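Actin-binding protein (Saccharomyces cerevisiae, PDB 1JO8) binds actin filaments and regulates actin assembly by the ARP2/3 complex, its SH3 domain, the part described here, binding partners such as ARK1, PRK1 and SRV2. Local coordinates at residues A[1-13]-A[19-31]. Sequence-based numbering, arbitrary orientation.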
# COMPACT_ATOMS: atom_id res chain seq x y z
N PRO A 1 -2.34 -10.77 -3.60
CA PRO A 1 -0.88 -10.68 -3.73
C PRO A 1 -0.35 -9.64 -2.77
O PRO A 1 -1.10 -8.93 -2.09
CB PRO A 1 -0.70 -10.22 -5.19
CG PRO A 1 -1.84 -9.32 -5.42
CD PRO A 1 -2.98 -9.90 -4.61
N TRP A 2 0.96 -9.59 -2.65
CA TRP A 2 1.67 -8.53 -1.95
C TRP A 2 2.52 -7.73 -2.94
O TRP A 2 2.75 -8.14 -4.07
CB TRP A 2 2.52 -9.09 -0.80
CG TRP A 2 3.59 -10.10 -1.19
CD1 TRP A 2 3.46 -11.45 -1.23
CD2 TRP A 2 4.94 -9.82 -1.53
NE1 TRP A 2 4.65 -12.03 -1.59
CE2 TRP A 2 5.58 -11.05 -1.76
CE3 TRP A 2 5.70 -8.66 -1.62
CZ2 TRP A 2 6.93 -11.15 -2.13
CZ3 TRP A 2 7.03 -8.77 -1.97
CH2 TRP A 2 7.62 -10.00 -2.22
N ALA A 3 2.97 -6.58 -2.49
CA ALA A 3 3.72 -5.66 -3.32
C ALA A 3 4.80 -4.96 -2.52
O ALA A 3 4.77 -4.93 -1.29
CB ALA A 3 2.77 -4.62 -3.91
N THR A 4 5.74 -4.37 -3.24
CA THR A 4 6.82 -3.58 -2.66
C THR A 4 6.62 -2.12 -3.05
O THR A 4 6.36 -1.82 -4.22
CB THR A 4 8.19 -4.07 -3.18
OG1 THR A 4 8.32 -5.46 -2.88
CG2 THR A 4 9.32 -3.35 -2.47
N ALA A 5 6.68 -1.23 -2.08
CA ALA A 5 6.55 0.19 -2.36
C ALA A 5 7.72 0.67 -3.19
O ALA A 5 8.89 0.43 -2.88
CB ALA A 5 6.51 0.96 -1.06
N GLU A 6 7.40 1.37 -4.27
CA GLU A 6 8.43 1.96 -5.12
C GLU A 6 8.80 3.36 -4.67
O GLU A 6 9.91 3.82 -4.96
CB GLU A 6 7.91 2.04 -6.54
CG GLU A 6 7.75 0.69 -7.23
CD GLU A 6 9.06 0.19 -7.81
OE1 GLU A 6 9.96 1.02 -8.09
OE2 GLU A 6 9.18 -1.04 -8.01
N TYR A 7 7.88 4.04 -3.99
CA TYR A 7 8.07 5.42 -3.55
C TYR A 7 7.42 5.54 -2.19
O TYR A 7 6.47 4.81 -1.90
CB TYR A 7 7.42 6.42 -4.52
CG TYR A 7 7.89 6.27 -5.94
CD1 TYR A 7 9.17 6.68 -6.27
CD2 TYR A 7 7.12 5.66 -6.92
CE1 TYR A 7 9.67 6.55 -7.56
CE2 TYR A 7 7.63 5.50 -8.22
CZ TYR A 7 8.91 5.94 -8.51
OH TYR A 7 9.44 5.83 -9.79
N ASP A 8 7.87 6.49 -1.38
CA ASP A 8 7.22 6.80 -0.12
C ASP A 8 5.81 7.32 -0.41
O ASP A 8 5.62 8.07 -1.38
CB ASP A 8 7.93 7.93 0.64
CG ASP A 8 9.32 7.62 1.12
OD1 ASP A 8 9.84 6.50 0.95
OD2 ASP A 8 9.96 8.53 1.70
N TYR A 9 4.84 6.97 0.43
CA TYR A 9 3.49 7.52 0.32
C TYR A 9 3.08 8.01 1.69
O TYR A 9 3.16 7.27 2.68
CB TYR A 9 2.44 6.51 -0.17
CG TYR A 9 1.08 7.16 -0.23
CD1 TYR A 9 0.81 8.11 -1.19
CD2 TYR A 9 0.12 6.93 0.73
CE1 TYR A 9 -0.38 8.80 -1.22
CE2 TYR A 9 -1.09 7.60 0.70
CZ TYR A 9 -1.33 8.53 -0.25
OH TYR A 9 -2.51 9.26 -0.30
N ASP A 10 2.70 9.27 1.73
CA ASP A 10 2.22 9.88 2.96
C ASP A 10 0.70 9.96 2.96
O ASP A 10 0.11 10.58 2.07
CB ASP A 10 2.76 11.30 3.08
CG ASP A 10 4.24 11.36 3.37
OD1 ASP A 10 4.79 10.42 3.96
OD2 ASP A 10 4.92 12.36 3.06
N ALA A 11 0.06 9.37 3.95
CA ALA A 11 -1.38 9.50 4.04
C ALA A 11 -1.79 10.96 4.15
O ALA A 11 -1.12 11.76 4.78
CB ALA A 11 -1.89 8.77 5.26
N ALA A 12 -2.96 11.26 3.61
CA ALA A 12 -3.58 12.56 3.76
C ALA A 12 -4.97 12.42 4.36
O ALA A 12 -5.66 13.41 4.56
CB ALA A 12 -3.67 13.28 2.41
N GLU A 13 -5.41 11.19 4.61
CA GLU A 13 -6.73 10.94 5.16
C GLU A 13 -6.62 9.80 6.16
O GLU A 13 -5.70 8.98 6.07
CB GLU A 13 -7.76 10.55 4.08
CG GLU A 13 -7.95 11.54 2.97
CD GLU A 13 -8.52 12.89 3.41
OE1 GLU A 13 -9.16 12.95 4.48
OE2 GLU A 13 -8.35 13.87 2.66
N PHE A 19 3.65 4.75 4.12
CA PHE A 19 4.73 3.80 3.99
C PHE A 19 5.90 4.44 3.30
O PHE A 19 5.77 5.52 2.76
CB PHE A 19 4.28 2.52 3.29
CG PHE A 19 3.62 2.72 1.95
CD1 PHE A 19 4.36 2.99 0.80
CD2 PHE A 19 2.26 2.56 1.81
CE1 PHE A 19 3.75 3.12 -0.43
CE2 PHE A 19 1.64 2.68 0.58
CZ PHE A 19 2.39 2.97 -0.53
N VAL A 20 7.05 3.75 3.31
CA VAL A 20 8.24 4.24 2.64
C VAL A 20 8.68 3.24 1.58
O VAL A 20 8.30 2.07 1.63
CB VAL A 20 9.40 4.53 3.62
CG1 VAL A 20 9.04 5.72 4.50
CG2 VAL A 20 9.73 3.32 4.45
N GLU A 21 9.49 3.70 0.64
CA GLU A 21 10.06 2.88 -0.39
C GLU A 21 10.61 1.61 0.24
O GLU A 21 11.28 1.64 1.28
CB GLU A 21 11.20 3.65 -1.09
CG GLU A 21 11.68 2.95 -2.37
CD GLU A 21 12.90 3.59 -3.02
OE1 GLU A 21 13.31 4.67 -2.56
OE2 GLU A 21 13.44 3.01 -4.00
N ASN A 22 10.35 0.49 -0.41
CA ASN A 22 10.77 -0.84 0.00
C ASN A 22 9.95 -1.51 1.07
O ASN A 22 10.11 -2.70 1.28
CB ASN A 22 12.25 -0.91 0.30
CG ASN A 22 13.07 -0.69 -0.93
OD1 ASN A 22 12.69 -1.14 -2.03
ND2 ASN A 22 14.16 0.04 -0.79
N ASP A 23 9.01 -0.80 1.68
CA ASP A 23 8.07 -1.48 2.56
C ASP A 23 7.19 -2.40 1.74
O ASP A 23 6.86 -2.09 0.60
CB ASP A 23 7.16 -0.48 3.28
CG ASP A 23 7.82 0.28 4.37
OD1 ASP A 23 8.95 -0.08 4.80
OD2 ASP A 23 7.20 1.27 4.86
N LYS A 24 6.77 -3.51 2.32
CA LYS A 24 5.85 -4.43 1.68
C LYS A 24 4.41 -4.19 2.13
O LYS A 24 4.16 -3.86 3.29
CB LYS A 24 6.25 -5.86 1.99
CG LYS A 24 7.55 -6.26 1.31
CD LYS A 24 7.87 -7.73 1.65
CE LYS A 24 9.13 -8.22 0.95
NZ LYS A 24 9.45 -9.65 1.33
N ILE A 25 3.50 -4.27 1.18
CA ILE A 25 2.07 -4.11 1.42
C ILE A 25 1.48 -5.47 1.04
O ILE A 25 1.69 -5.94 -0.08
CB ILE A 25 1.47 -3.01 0.56
CG1 ILE A 25 2.03 -1.65 0.93
CG2 ILE A 25 -0.04 -2.99 0.78
CD1 ILE A 25 3.34 -1.22 0.29
N ILE A 26 0.76 -6.08 1.96
CA ILE A 26 0.27 -7.44 1.80
C ILE A 26 -1.25 -7.50 1.74
O ILE A 26 -1.95 -6.54 2.06
CB ILE A 26 0.83 -8.36 2.92
CG1 ILE A 26 0.15 -8.08 4.26
CG2 ILE A 26 2.34 -8.22 3.04
CD1 ILE A 26 0.52 -9.13 5.32
N ASN A 27 -1.76 -8.64 1.31
CA ASN A 27 -3.21 -8.88 1.21
C ASN A 27 -3.89 -7.76 0.45
O ASN A 27 -4.91 -7.21 0.88
CB ASN A 27 -3.84 -9.06 2.58
CG ASN A 27 -5.23 -9.78 2.51
OD1 ASN A 27 -5.57 -10.44 1.52
ND2 ASN A 27 -6.09 -9.46 3.47
N ILE A 28 -3.36 -7.46 -0.72
CA ILE A 28 -3.92 -6.39 -1.52
C ILE A 28 -5.27 -6.79 -2.08
O ILE A 28 -5.47 -7.91 -2.56
CB ILE A 28 -2.95 -6.02 -2.63
CG1 ILE A 28 -1.74 -5.35 -1.99
CG2 ILE A 28 -3.59 -5.10 -3.68
CD1 ILE A 28 -0.54 -5.20 -2.87
N GLU A 29 -6.20 -5.85 -2.00
CA GLU A 29 -7.55 -6.01 -2.49
C GLU A 29 -7.78 -4.90 -3.51
O GLU A 29 -7.58 -3.72 -3.22
CB GLU A 29 -8.55 -5.98 -1.33
CG GLU A 29 -8.34 -7.23 -0.46
CD GLU A 29 -9.27 -7.44 0.73
OE1 GLU A 29 -9.62 -6.43 1.36
OE2 GLU A 29 -9.57 -8.59 1.12
N PHE A 30 -8.16 -5.30 -4.72
CA PHE A 30 -8.25 -4.39 -5.85
C PHE A 30 -9.62 -3.72 -5.84
O PHE A 30 -10.44 -3.92 -6.73
CB PHE A 30 -7.99 -5.16 -7.14
CG PHE A 30 -6.59 -5.72 -7.22
CD1 PHE A 30 -5.53 -4.95 -7.64
CD2 PHE A 30 -6.34 -7.01 -6.82
CE1 PHE A 30 -4.26 -5.48 -7.70
CE2 PHE A 30 -5.04 -7.54 -6.88
CZ PHE A 30 -4.01 -6.76 -7.31
N VAL A 31 -9.83 -2.85 -4.87
CA VAL A 31 -11.15 -2.25 -4.68
C VAL A 31 -11.49 -1.18 -5.69
O VAL A 31 -12.66 -0.90 -5.88
CB VAL A 31 -11.31 -1.66 -3.25
CG1 VAL A 31 -11.26 -2.76 -2.20
CG2 VAL A 31 -10.27 -0.59 -2.97
O HOH W 1 11.32 -0.52 -4.14
O HOH W 2 11.78 3.17 -6.59
O HOH W 3 6.06 8.01 4.12
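Ala3 and Ile25 form an antiparallel hydrogen-bonded pair, Ala3 N reaching Ile25 O at 2.8 Å and Ile25 N returning to Ala3 O at 2.9 Å. The ladder continues from Ala5 N to Asp23 O and, toward the other end, from Ile28 N to Pro1 O, beyond the corner at Asn27. Packing is tight on the face that bears the methyls of Ala3 and Ala5. Ile28 CD1 presses on Ala3 CB at 3.5 Å, while the Phe19 ring carries Tyr9 CB over one face, 3.8 Å from the ring centroid, and, in one of two modelled conformers of Ile25, its CD1 over the other. With chi1 at 54°, Phe19 CG stands between its backbone N and carbonyl carbon, which turns the ring inward to meet Ala5 CB. Val54 and Leu56 of strand 54-56 pack against Ala3.

The outward side is looser and wetter. Here Lys24, extended beyond CG, runs alongside the Trp2 indole, its CE 3.6 Å from CZ3 and its NZ in an off-centre cation-pi contact. With the Lys24 chain cut back to an alanine, that indole would probably lose its aliphatic and charged neighbour and be freer to turn. Farther along, Asp8 OD1 takes Glu21 N at 2.8 Å through its anti lone pair, and a water donates to Ala5 O and, in one of two modelled conformers of Asn22, to its OD1. The type II turn from Val20 to Asp23 is braced by a nearly straight bond from Val20 N to Asp23 OD2, an oxygen also salt-bridged to Lys42. Strand 3-5 against strand 24-29, with Tyr9 paired to Phe19 where the RT loop begins and ends, is the arrangement of the SH3 fold.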